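Local coordinates for protein PEPTIDE N-myristoyltransferase (PDB 1IIC) that transfers myristate from myristoyl-CoA to the N-terminal glycine of protein and peptide substrates, at residues 219-225 with 349-354. Sequence-based numbering, arbitrary orientation.
Sequences LPAKTKT and YDACIL
A loop packs on the helix 334-357 here through the carboxylate of Asp350, which accepts the backbone amides of Lys224 and Thr225 and the Thr225 hydroxyl; Ile353 and Tyr349 add apolar packing beside it. Asp350 OD2 accepts Lys224 N at 2.9 Å, from above the carboxylate plane, with a weaker bond from the same amide to Asp350 OD1. Asp350 OD1 takes Thr225 N at 2.8 Å on its syn lone pair. It also accepts Thr225 OG1 from out of the plane, in a bond modelled so short that its length is doubtful. Three donors from two successive residues should restrain the rotation of this buried carboxylate. The loop joins helix 210-217 to strand 228-230 in the C-terminal domain of the N-myristoyltransferase family, a member of the acetyltransferase clan. The other side of the helix faces the mixed sheet, where Ala351 meets Phe294 and Phe363. One turn after Asp350, Ile353 points into the curve of the loop. Its CD1 lies 4.1 Å from Pro220 CB and also sets a methyl against Lys222 O. Thr223 CG2 lies 3.6 Å from Leu354 CG. Tyr349 has CG anti to its backbone N (chi1 -175°), which sends the ring out to Pro220, with Tyr349 CZ 3.7 Å from Pro220 CD. Lys224 CE reaches the ring edge. Leu219 CD2 sits 3.8 Å from Cys352 CB. Asn357, further along the helix, hydrogen-bonds Ala221 O.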
loop_
_atom_site.group_PDB
_atom_site.type_symbol
_atom_site.label_atom_id
_atom_site.label_comp_id
_atom_site.label_asym_id
_atom_site.label_seq_id
_atom_site.Cartn_x
_atom_site.Cartn_y
_atom_site.Cartn_z
ATOM N N LEU A 219 12.515 -15.786 16.348
ATOM C CA LEU A 219 12.992 -15.957 14.982
ATOM C C LEU A 219 14.501 -16.171 14.901
ATOM O O LEU A 219 15.248 -15.735 15.774
ATOM C CB LEU A 219 12.635 -14.699 14.189
ATOM C CG LEU A 219 11.757 -14.744 12.944
ATOM C CD1 LEU A 219 10.613 -15.701 13.121
ATOM C CD2 LEU A 219 11.270 -13.336 12.666
ATOM N N PRO A 220 14.967 -16.853 13.844
ATOM C CA PRO A 220 16.407 -17.083 13.699
ATOM C C PRO A 220 17.059 -15.729 13.435
ATOM O O PRO A 220 16.388 -14.791 13.007
ATOM C CB PRO A 220 16.494 -17.994 12.484
ATOM C CG PRO A 220 15.171 -18.713 12.495
ATOM C CD PRO A 220 14.208 -17.620 12.843
ATOM N N ALA A 221 18.359 -15.631 13.684
ATOM C CA ALA A 221 19.087 -14.387 13.474
ATOM C C ALA A 221 19.541 -14.184 12.022
ATOM O O ALA A 221 19.648 -13.051 11.557
ATOM C CB ALA A 221 20.307 -14.338 14.415
ATOM N N LYS A 222 19.801 -15.272 11.306
ATOM C CA LYS A 222 20.269 -15.169 9.921
ATOM C C LYS A 222 19.303 -15.780 8.895
ATOM O O LYS A 222 18.541 -16.690 9.209
ATOM C CB LYS A 222 21.644 -15.842 9.802
ATOM C CG LYS A 222 22.731 -15.190 10.654
ATOM C CD LYS A 222 23.063 -13.793 10.136
ATOM C CE LYS A 222 24.050 -13.067 11.042
ATOM N NZ LYS A 222 24.547 -11.815 10.395
ATOM N N THR A 223 19.339 -15.279 7.667
ATOM C CA THR A 223 18.455 -15.800 6.625
ATOM C C THR A 223 18.894 -17.195 6.203
ATOM O O THR A 223 20.003 -17.612 6.524
ATOM C CB THR A 223 18.432 -14.878 5.400
ATOM O OG1 THR A 223 19.773 -14.658 4.934
ATOM C CG2 THR A 223 17.775 -13.559 5.768
ATOM N N LYS A 224 18.035 -17.912 5.479
ATOM C CA LYS A 224 18.362 -19.279 5.074
ATOM C C LYS A 224 18.432 -19.553 3.577
ATOM O O LYS A 224 19.011 -20.546 3.159
ATOM C CB LYS A 224 17.369 -20.255 5.719
ATOM C CG LYS A 224 17.209 -20.044 7.215
ATOM C CD LYS A 224 16.598 -21.250 7.908
ATOM C CE LYS A 224 16.489 -21.004 9.412
ATOM N NZ LYS A 224 17.777 -20.539 10.016
ATOM N N THR A 225 17.847 -18.686 2.765
ATOM C CA THR A 225 17.861 -18.902 1.325
ATOM C C THR A 225 19.221 -18.586 0.708
ATOM O O THR A 225 19.729 -17.468 0.824
ATOM C CB THR A 225 16.781 -18.053 0.639
ATOM O OG1 THR A 225 15.548 -18.189 1.360
ATOM C CG2 THR A 225 16.572 -18.515 -0.798
ATOM N N TYR A 349 9.973 -16.040 5.041
ATOM C CA TYR A 349 10.470 -16.347 6.382
ATOM C C TYR A 349 11.767 -15.542 6.560
ATOM O O TYR A 349 12.048 -15.012 7.629
ATOM C CB TYR A 349 10.760 -17.840 6.515
ATOM C CG TYR A 349 11.169 -18.273 7.906
ATOM C CD1 TYR A 349 10.271 -18.207 8.966
ATOM C CD2 TYR A 349 12.434 -18.810 8.148
ATOM C CE1 TYR A 349 10.615 -18.678 10.244
ATOM C CE2 TYR A 349 12.793 -19.287 9.424
ATOM C CZ TYR A 349 11.874 -19.217 10.461
ATOM O OH TYR A 349 12.196 -19.702 11.710
ATOM N N ASP A 350 12.553 -15.463 5.495
ATOM C CA ASP A 350 13.787 -14.687 5.509
ATOM C C ASP A 350 13.427 -13.197 5.548
ATOM O O ASP A 350 14.147 -12.388 6.126
ATOM C CB ASP A 350 14.617 -14.991 4.261
ATOM C CG ASP A 350 15.370 -16.311 4.372
ATOM O OD1 ASP A 350 16.009 -16.728 3.382
ATOM O OD2 ASP A 350 15.324 -16.933 5.460
ATOM N N ALA A 351 12.308 -12.841 4.927
ATOM C CA ALA A 351 11.867 -11.454 4.918
ATOM C C ALA A 351 11.584 -11.029 6.356
ATOM O O ALA A 351 11.925 -9.928 6.745
ATOM C CB ALA A 351 10.624 -11.298 4.064
ATOM N N CYS A 352 10.967 -11.909 7.143
ATOM C CA CYS A 352 10.672 -11.593 8.537
ATOM C C CYS A 352 11.966 -11.457 9.323
ATOM O O CYS A 352 12.069 -10.641 10.253
ATOM C CB CYS A 352 9.806 -12.684 9.178
ATOM S SG CYS A 352 8.135 -12.801 8.536
ATOM N N ILE A 353 12.948 -12.276 8.955
ATOM C CA ILE A 353 14.250 -12.247 9.609
ATOM C C ILE A 353 14.943 -10.935 9.275
ATOM O O ILE A 353 15.533 -10.291 10.148
ATOM C CB ILE A 353 15.123 -13.436 9.151
ATOM C CG1 ILE A 353 14.592 -14.724 9.779
ATOM C CG2 ILE A 353 16.580 -13.214 9.546
ATOM C CD1 ILE A 353 15.165 -15.997 9.162
ATOM N N LEU A 354 14.867 -10.529 8.013
ATOM C CA LEU A 354 15.489 -9.278 7.601
ATOM C C LEU A 354 14.777 -8.062 8.194
ATOM O O LEU A 354 15.423 -7.086 8.565
ATOM C CB LEU A 354 15.517 -9.186 6.076
ATOM C CG LEU A 354 16.509 -10.162 5.462
ATOM C CD1 LEU A 354 16.145 -10.476 4.018
ATOM C CD2 LEU A 354 17.901 -9.546 5.567
#